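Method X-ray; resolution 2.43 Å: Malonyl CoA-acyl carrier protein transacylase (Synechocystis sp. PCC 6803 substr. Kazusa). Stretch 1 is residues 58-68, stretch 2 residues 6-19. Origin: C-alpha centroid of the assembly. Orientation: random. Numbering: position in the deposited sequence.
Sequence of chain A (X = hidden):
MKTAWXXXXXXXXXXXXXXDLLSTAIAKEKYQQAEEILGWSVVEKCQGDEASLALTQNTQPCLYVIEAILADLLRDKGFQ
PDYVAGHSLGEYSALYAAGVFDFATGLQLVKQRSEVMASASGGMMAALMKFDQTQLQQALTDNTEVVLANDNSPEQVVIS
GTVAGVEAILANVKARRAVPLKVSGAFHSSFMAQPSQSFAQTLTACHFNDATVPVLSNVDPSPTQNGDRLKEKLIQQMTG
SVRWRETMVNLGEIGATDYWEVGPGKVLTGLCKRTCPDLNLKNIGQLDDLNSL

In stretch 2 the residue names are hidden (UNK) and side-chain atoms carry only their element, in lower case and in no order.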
ATOM      1  N   ASN A  58       3.747  10.118   9.053  1.00 24.62           N
ATOM      2  CA  ASN A  58       5.083  10.189   8.465  1.00 24.24           C
ATOM      3  C   ASN A  58       5.250   9.127   7.384  1.00 20.75           C
ATOM      4  O   ASN A  58       5.675   9.411   6.270  1.00 21.45           O
ATOM      5  CB  ASN A  58       6.166  10.002   9.536  1.00 26.40           C
ATOM      6  CG  ASN A  58       6.181  11.130  10.578  1.00 30.74           C
ATOM      7  OD1 ASN A  58       5.962  12.302  10.259  1.00 28.97           O
ATOM      8  ND2 ASN A  58       6.449  10.769  11.827  1.00 27.07           N
ATOM      9  N   THR A  59       4.895   7.897   7.730  1.00 22.37           N
ATOM     10  CA  THR A  59       5.153   6.751   6.878  1.00 21.32           C
ATOM     11  C   THR A  59       4.527   6.881   5.497  1.00 25.39           C
ATOM     12  O   THR A  59       5.171   6.583   4.486  1.00 23.56           O
ATOM     13  CB  THR A  59       4.628   5.468   7.500  1.00 24.39           C
ATOM     14  OG1 THR A  59       5.003   5.414   8.885  1.00 27.94           O
ATOM     15  CG2 THR A  59       5.177   4.262   6.749  1.00 22.96           C
ATOM     16  N   GLN A  60       3.275   7.321   5.441  1.00 20.23           N
ATOM     17  CA  GLN A  60       2.590   7.279   4.166  1.00 23.76           C
ATOM     18  C   GLN A  60       3.229   8.252   3.169  1.00 22.14           C
ATOM     19  O   GLN A  60       3.642   7.826   2.090  1.00 20.30           O
ATOM     20  CB  GLN A  60       1.084   7.532   4.335  1.00 19.62           C
ATOM     21  CG  GLN A  60       0.386   6.439   5.122  1.00 18.39           C
ATOM     22  CD  GLN A  60      -1.119   6.476   4.940  1.00 24.73           C
ATOM     23  OE1 GLN A  60      -1.619   6.835   3.872  1.00 23.39           O
ATOM     24  NE2 GLN A  60      -1.850   6.120   5.984  1.00 24.48           N
ATOM     25  N   PRO A  61       3.351   9.545   3.517  1.00 24.52           N
ATOM     26  CA  PRO A  61       3.992  10.369   2.481  1.00 23.51           C
ATOM     27  C   PRO A  61       5.464   9.989   2.233  1.00 25.07           C
ATOM     28  O   PRO A  61       5.946  10.147   1.105  1.00 22.71           O
ATOM     29  CB  PRO A  61       3.867  11.797   3.035  1.00 26.95           C
ATOM     30  CG  PRO A  61       3.590  11.642   4.483  1.00 23.55           C
ATOM     31  CD  PRO A  61       2.875  10.348   4.658  1.00 22.88           C
ATOM     32  N   CYS A  62       6.160   9.490   3.252  1.00 18.55           N
ATOM     33  CA  CYS A  62       7.519   9.002   3.028  1.00 25.18           C
ATOM     34  C   CYS A  62       7.563   7.849   2.009  1.00 26.93           C
ATOM     35  O   CYS A  62       8.370   7.880   1.067  1.00 24.01           O
ATOM     36  CB  CYS A  62       8.162   8.563   4.341  1.00 21.55           C
ATOM     37  SG  CYS A  62       8.856   9.926   5.294  1.00 26.89           S
ATOM     38  N   LEU A  63       6.708   6.840   2.189  1.00 21.53           N
ATOM     39  CA  LEU A  63       6.678   5.707   1.268  1.00 19.61           C
ATOM     40  C   LEU A  63       6.254   6.141  -0.133  1.00 19.75           C
ATOM     41  O   LEU A  63       6.795   5.660  -1.125  1.00 19.05           O
ATOM     42  CB  LEU A  63       5.734   4.619   1.775  1.00 18.77           C
ATOM     43  CG  LEU A  63       6.249   3.747   2.911  1.00 21.92           C
ATOM     44  CD1 LEU A  63       5.163   2.783   3.363  1.00 20.46           C
ATOM     45  CD2 LEU A  63       7.497   2.989   2.480  1.00 21.52           C
ATOM     46  N   TYR A  64       5.291   7.057  -0.213  1.00 17.09           N
ATOM     47  CA  TYR A  64       4.829   7.524  -1.508  1.00 19.39           C
ATOM     48  C   TYR A  64       5.930   8.263  -2.264  1.00 18.52           C
ATOM     49  O   TYR A  64       6.124   8.044  -3.452  1.00 18.97           O
ATOM     50  CB  TYR A  64       3.599   8.427  -1.360  1.00 16.96           C
ATOM     51  CG  TYR A  64       3.212   9.157  -2.645  1.00 17.31           C
ATOM     52  CD1 TYR A  64       3.765  10.396  -2.967  1.00 16.30           C
ATOM     53  CD2 TYR A  64       2.285   8.607  -3.530  1.00 19.39           C
ATOM     54  CE1 TYR A  64       3.414  11.067  -4.123  1.00 16.34           C
ATOM     55  CE2 TYR A  64       1.923   9.271  -4.693  1.00 18.92           C
ATOM     56  CZ  TYR A  64       2.496  10.504  -4.981  1.00 20.64           C
ATOM     57  OH  TYR A  64       2.139  11.172  -6.124  1.00 23.26           O
ATOM     58  N   VAL A  65       6.627   9.162  -1.587  1.00 19.01           N
ATOM     59  CA  VAL A  65       7.641   9.970  -2.247  1.00 19.86           C
ATOM     60  C   VAL A  65       8.779   9.079  -2.754  1.00 20.28           C
ATOM     61  O   VAL A  65       9.271   9.239  -3.876  1.00 19.65           O
ATOM     62  CB  VAL A  65       8.191  11.064  -1.289  1.00 26.82           C
ATOM     63  CG1 VAL A  65       9.475  11.690  -1.847  1.00 22.22           C
ATOM     64  CG2 VAL A  65       7.132  12.127  -1.022  1.00 17.58           C
ATOM     65  N   ILE A  66       9.184   8.126  -1.922  1.00 18.39           N
ATOM     66  CA  ILE A  66      10.270   7.221  -2.276  1.00 21.42           C
ATOM     67  C   ILE A  66       9.873   6.292  -3.423  1.00 19.41           C
ATOM     68  O   ILE A  66      10.643   6.098  -4.375  1.00 17.41           O
ATOM     69  CB  ILE A  66      10.720   6.390  -1.052  1.00 19.36           C
ATOM     70  CG1 ILE A  66      11.488   7.291  -0.087  1.00 16.68           C
ATOM     71  CG2 ILE A  66      11.565   5.194  -1.489  1.00 15.74           C
ATOM     72  CD1 ILE A  66      11.672   6.699   1.284  1.00 20.25           C
ATOM     73  N   GLU A  67       8.668   5.737  -3.331  1.00 18.05           N
ATOM     74  CA  GLU A  67       8.138   4.881  -4.376  1.00 16.14           C
ATOM     75  C   GLU A  67       7.990   5.615  -5.716  1.00 17.43           C
ATOM     76  O   GLU A  67       8.368   5.077  -6.763  1.00 17.99           O
ATOM     77  CB  GLU A  67       6.810   4.274  -3.918  1.00 17.68           C
ATOM     78  CG  GLU A  67       7.021   3.103  -2.943  1.00 18.26           C
ATOM     79  CD  GLU A  67       5.770   2.665  -2.201  1.00 18.55           C
ATOM     80  OE1 GLU A  67       4.666   3.177  -2.489  1.00 19.66           O
ATOM     81  OE2 GLU A  67       5.895   1.788  -1.323  1.00 16.11           O
ATOM     82  N   ALA A  68       7.469   6.841  -5.698  1.00 17.90           N
ATOM     83  CA  ALA A  68       7.427   7.660  -6.917  1.00 19.01           C
ATOM     84  C   ALA A  68       8.839   7.925  -7.455  1.00 21.18           C
ATOM     85  O   ALA A  68       9.057   7.915  -8.657  1.00 25.43           O
ATOM     86  CB  ALA A  68       6.708   8.966  -6.664  1.00 16.57           C
ATOM     87  N   UNK A   6       4.618  -3.444  -8.299  1.00 22.83           N
ATOM     88  CA  UNK A   6       3.725  -3.373  -7.150  1.00 24.84           C
ATOM     89  C   UNK A   6       4.363  -2.560  -6.026  1.00 19.93           C
ATOM     90  O   UNK A   6       5.561  -2.680  -5.764  1.00 21.20           O
ATOM     91  c   UNK A   6       4.542  -5.570  -6.174  1.00 20.07           C
ATOM     92  c   UNK A   6       3.327  -4.784  -6.641  1.00 22.09           C
ATOM     93  c   UNK A   6       2.607  -5.535  -7.725  1.00 20.63           C
ATOM     94  N   UNK A   7       3.550  -1.733  -5.373  1.00 18.63           N
ATOM     95  CA  UNK A   7       4.053  -0.766  -4.399  1.00 20.77           C
ATOM     96  C   UNK A   7       3.658  -1.085  -2.946  1.00 19.75           C
ATOM     97  O   UNK A   7       2.482  -1.189  -2.612  1.00 20.21           O
ATOM     98  c   UNK A   7       4.104   1.060  -8.593  1.00 21.54           C
ATOM     99  c   UNK A   7       3.566   0.678  -7.347  1.00 25.70           C
ATOM    100  c   UNK A   7       4.162   1.080  -6.145  1.00 18.89           C
ATOM    101  c   UNK A   7       5.260   1.847  -8.635  1.00 20.30           C
ATOM    102  c   UNK A   7       5.862   2.246  -7.441  1.00 20.42           C
ATOM    103  c   UNK A   7       5.313   1.853  -6.204  1.00 18.84           C
ATOM    104  c   UNK A   7       3.592   0.634  -4.810  1.00 17.64           C
ATOM    105  N   UNK A   8       4.659  -1.257  -2.072  1.00 18.12           N
ATOM    106  CA  UNK A   8       4.349  -1.629  -0.691  1.00 20.30           C
ATOM    107  C   UNK A   8       3.764  -0.479   0.137  1.00 23.43           C
ATOM    108  O   UNK A   8       4.004   0.695  -0.138  1.00 24.90           O
ATOM    109  c   UNK A   8       6.113  -1.184  -2.313  1.00 20.57           C
ATOM    110  c   UNK A   8       5.708  -2.067  -0.142  1.00 18.02           C
ATOM    111  c   UNK A   8       6.689  -1.263  -0.929  1.00 23.16           C
ATOM    112  N   UNK A   9       2.988  -0.814   1.154  1.00 19.61           N
ATOM    113  CA  UNK A   9       2.411   0.215   1.989  1.00 21.80           C
ATOM    114  C   UNK A   9       2.969   0.187   3.397  1.00 21.66           C
ATOM    115  O   UNK A   9       4.116  -0.203   3.610  1.00 16.94           O
ATOM    116  N   UNK A  10       2.127   0.611   4.340  1.00 21.95           N
ATOM    117  CA  UNK A  10       2.461   0.731   5.751  1.00 21.67           C
ATOM    118  C   UNK A  10       3.031  -0.569   6.284  1.00 23.22           C
ATOM    119  O   UNK A  10       2.520  -1.639   5.963  1.00 25.26           O
ATOM    120  o   UNK A  10       1.366   3.673   7.868  1.00 29.26           O
ATOM    121  n   UNK A  10       2.956   2.791   9.197  1.00 27.62           N
ATOM    122  c   UNK A  10       1.444   1.299   8.037  1.00 22.89           C
ATOM    123  c   UNK A  10       1.217   1.114   6.547  1.00 25.59           C
ATOM    124  c   UNK A  10       1.921   2.692   8.363  1.00 29.31           C
ATOM    125  N   UNK A  11       4.091  -0.475   7.087  1.00 20.84           N
ATOM    126  CA  UNK A  11       4.764  -1.659   7.579  1.00 16.57           C
ATOM    127  C   UNK A  11       6.013  -2.027   6.804  1.00 19.59           C
ATOM    128  O   UNK A  11       6.827  -2.781   7.299  1.00 22.92           O
ATOM    129  N   UNK A  12       6.178  -1.501   5.593  1.00 22.45           N
ATOM    130  CA  UNK A  12       7.387  -1.773   4.808  1.00 26.92           C
ATOM    131  C   UNK A  12       8.486  -0.730   5.001  1.00 26.79           C
ATOM    132  O   UNK A  12       9.598  -0.879   4.506  1.00 29.59           O
ATOM    133  c   UNK A  12       7.045  -1.870   3.330  1.00 20.14           C
ATOM    134  o   UNK A  12       6.369  -3.082   3.091  1.00 22.16           O
ATOM    135  N   UNK A  13       8.169   0.337   5.714  1.00 26.54           N
ATOM    136  CA  UNK A  13       9.152   1.367   5.947  1.00 27.87           C
ATOM    137  C   UNK A  13      10.266   0.835   6.860  1.00 27.30           C
ATOM    138  O   UNK A  13      10.029   0.006   7.740  1.00 25.00           O
ATOM    139  o   UNK A  13       6.386   1.125   7.655  1.00 25.86           O
ATOM    140  n   UNK A  13       6.955   1.492   9.792  1.00 22.88           N
ATOM    141  c   UNK A  13       8.487   2.606   6.553  1.00 22.80           C
ATOM    142  c   UNK A  13       8.305   2.531   8.069  1.00 25.00           C
ATOM    143  c   UNK A  13       7.132   1.646   8.490  1.00 25.93           C
ATOM    144  N   UNK A  14      11.482   1.304   6.618  1.00 27.17           N
ATOM    145  CA  UNK A  14      12.609   1.049   7.511  1.00 27.74           C
ATOM    146  C   UNK A  14      13.471   2.304   7.554  1.00 26.21           C
ATOM    147  O   UNK A  14      13.403   3.141   6.647  1.00 25.55           O
ATOM    148  c   UNK A  14      13.427  -0.167   7.049  1.00 25.23           C
ATOM    149  N   UNK A  15      14.266   2.439   8.612  1.00 22.94           N
ATOM    150  CA  UNK A  15      15.110   3.610   8.789  1.00 26.09           C
ATOM    151  C   UNK A  15      16.190   3.604   7.708  1.00 24.87           C
ATOM    152  O   UNK A  15      16.787   2.576   7.428  1.00 21.96           O
ATOM    153  c   UNK A  15      15.744   3.644  10.213  1.00 34.35           C
ATOM    154  c   UNK A  15      14.676   3.895  11.277  1.00 23.51           C
ATOM    155  c   UNK A  15      16.874   4.685  10.306  1.00 27.11           C
ATOM    156  N   UNK A  16      16.402   4.746   7.069  1.00 23.03           N
ATOM    157  CA  UNK A  16      17.411   4.843   6.049  1.00 19.17           C
ATOM    158  C   UNK A  16      16.861   4.619   4.662  1.00 23.40           C
ATOM    159  O   UNK A  16      17.568   4.826   3.679  1.00 21.93           O
ATOM    160  N   UNK A  17      15.605   4.197   4.565  1.00 24.14           N
ATOM    161  CA  UNK A  17      15.019   3.965   3.245  1.00 25.17           C
ATOM    162  C   UNK A  17      15.071   5.244   2.414  1.00 23.39           C
ATOM    163  O   UNK A  17      14.923   6.352   2.941  1.00 21.47           O
ATOM    164  c   UNK A  17      12.581   4.497   3.848  1.00 22.94           C
ATOM    165  s   UNK A  17      10.948   3.792   4.116  1.00 25.66           S
ATOM    166  c   UNK A  17       9.954   5.288   4.164  1.00 21.52           C
ATOM    167  c   UNK A  17      13.579   3.460   3.362  1.00 25.35           C
ATOM    168  N   UNK A  18      15.332   5.084   1.122  1.00 20.69           N
ATOM    169  CA  UNK A  18      15.331   6.193   0.198  1.00 19.21           C
ATOM    170  C   UNK A  18      16.572   7.053   0.251  1.00 23.04           C
ATOM    171  O   UNK A  18      16.818   7.834  -0.671  1.00 23.25           O
ATOM    172  N   UNK A  19      17.371   6.919   1.308  1.00 24.60           N
ATOM    173  CA  UNK A  19      18.439   7.888   1.529  1.00 25.09           C
ATOM    174  C   UNK A  19      19.558   7.743   0.510  1.00 22.64           C
ATOM    175  O   UNK A  19      20.116   8.742   0.061  1.00 24.03           O
ATOM    176  c   UNK A  19      20.107   8.793   3.084  1.00 24.17           C
ATOM    177  c   UNK A  19      19.006   7.791   2.921  1.00 23.68           C
ATOM    178  c   UNK A  19      17.916   8.068   3.924  1.00 23.31           C
TER

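Position 6 carries three carbons, one bearing the other two, and reaches nothing on the helix 58-68: Val6, in the strand. Position 7 has one carbon and then a ring of six carbons with no hydroxyl, its edge beside CB of Glu67, so it is Phe7; Glu67 OE1 sits 3.6 Å from Phe7 CB. At position 8 three carbons close onto the backbone N, and the residue lies against Glu67, which makes Pro8. Pro8 O lies 2.5 Å from Glu67 OE2, a very short approach between two oxygens.

Position 9 has no side-chain atoms, and its O packs on Leu63: Gly9, with Gly9 O 3.2 Å from Leu63 CD1. Position 10 bears three carbons, the third carrying one oxygen and one nitrogen; CA-to-CB points sideways, but the end of the chain comes nearer the helix, next to Thr59. This is Gln10, and its NE2 gives a weak hydrogen bond to Thr59 OG1 at 3.3 Å. Position 11 is bare, with phi 99°; a CB would jam against the preceding carbonyl, so Gly11 suits the type II turn from Gly9 to position 12. One carbon and one oxygen at position 12 fit a serine, Ser12, whose N closes that turn on Gly9 O at 3.1 Å.

Position 13 repeats the three carbons ending in oxygen and nitrogen, set against Thr59 and Leu63: Gln13. Its OE1 accepts from Gly11 N at 2.9 Å and lies 3.5 Å from Thr59 CG2, so it braces the turn while packing on the helix. Position 14, a single carbon directed away from the helix, is Ala14. Position 15, one carbon carrying two, is Val15, also out of reach.

Position 16 is bare at phi 94°, again jammed for any CB: Gly16. Position 17 is an unbranched chain of two carbons, sulfur and carbon, lying on Cys62, Leu63 and Ile66, hence Met17; Met17 CE meets Cys62 CB at 3.7 Å and Leu63 CD2 at 3.8 Å, while Met17 CG meets Ile66 CD1 at 3.5 Å. Position 18 has no side chain, and an ideal CB would stand 2.6 Å from Ile66 CD1, a clash: Gly18. Position 19, one carbon bearing two, points away: Val19.

The contact works by division along the helix. Thr59 meets the two glutamines, Leu63 spans the Gly9 backbone and Met17, Ile66 packs on Met17 and Gly18, and Glu67 meets Phe7 and Pro8. Two glycine-bearing turns shape the loop, Met17 supplies the apolar grip, and bare Gly18 lets the backbone come close to Ile66.

Stretch 2, residues 6-19: VFPGQGSQAVGMGV
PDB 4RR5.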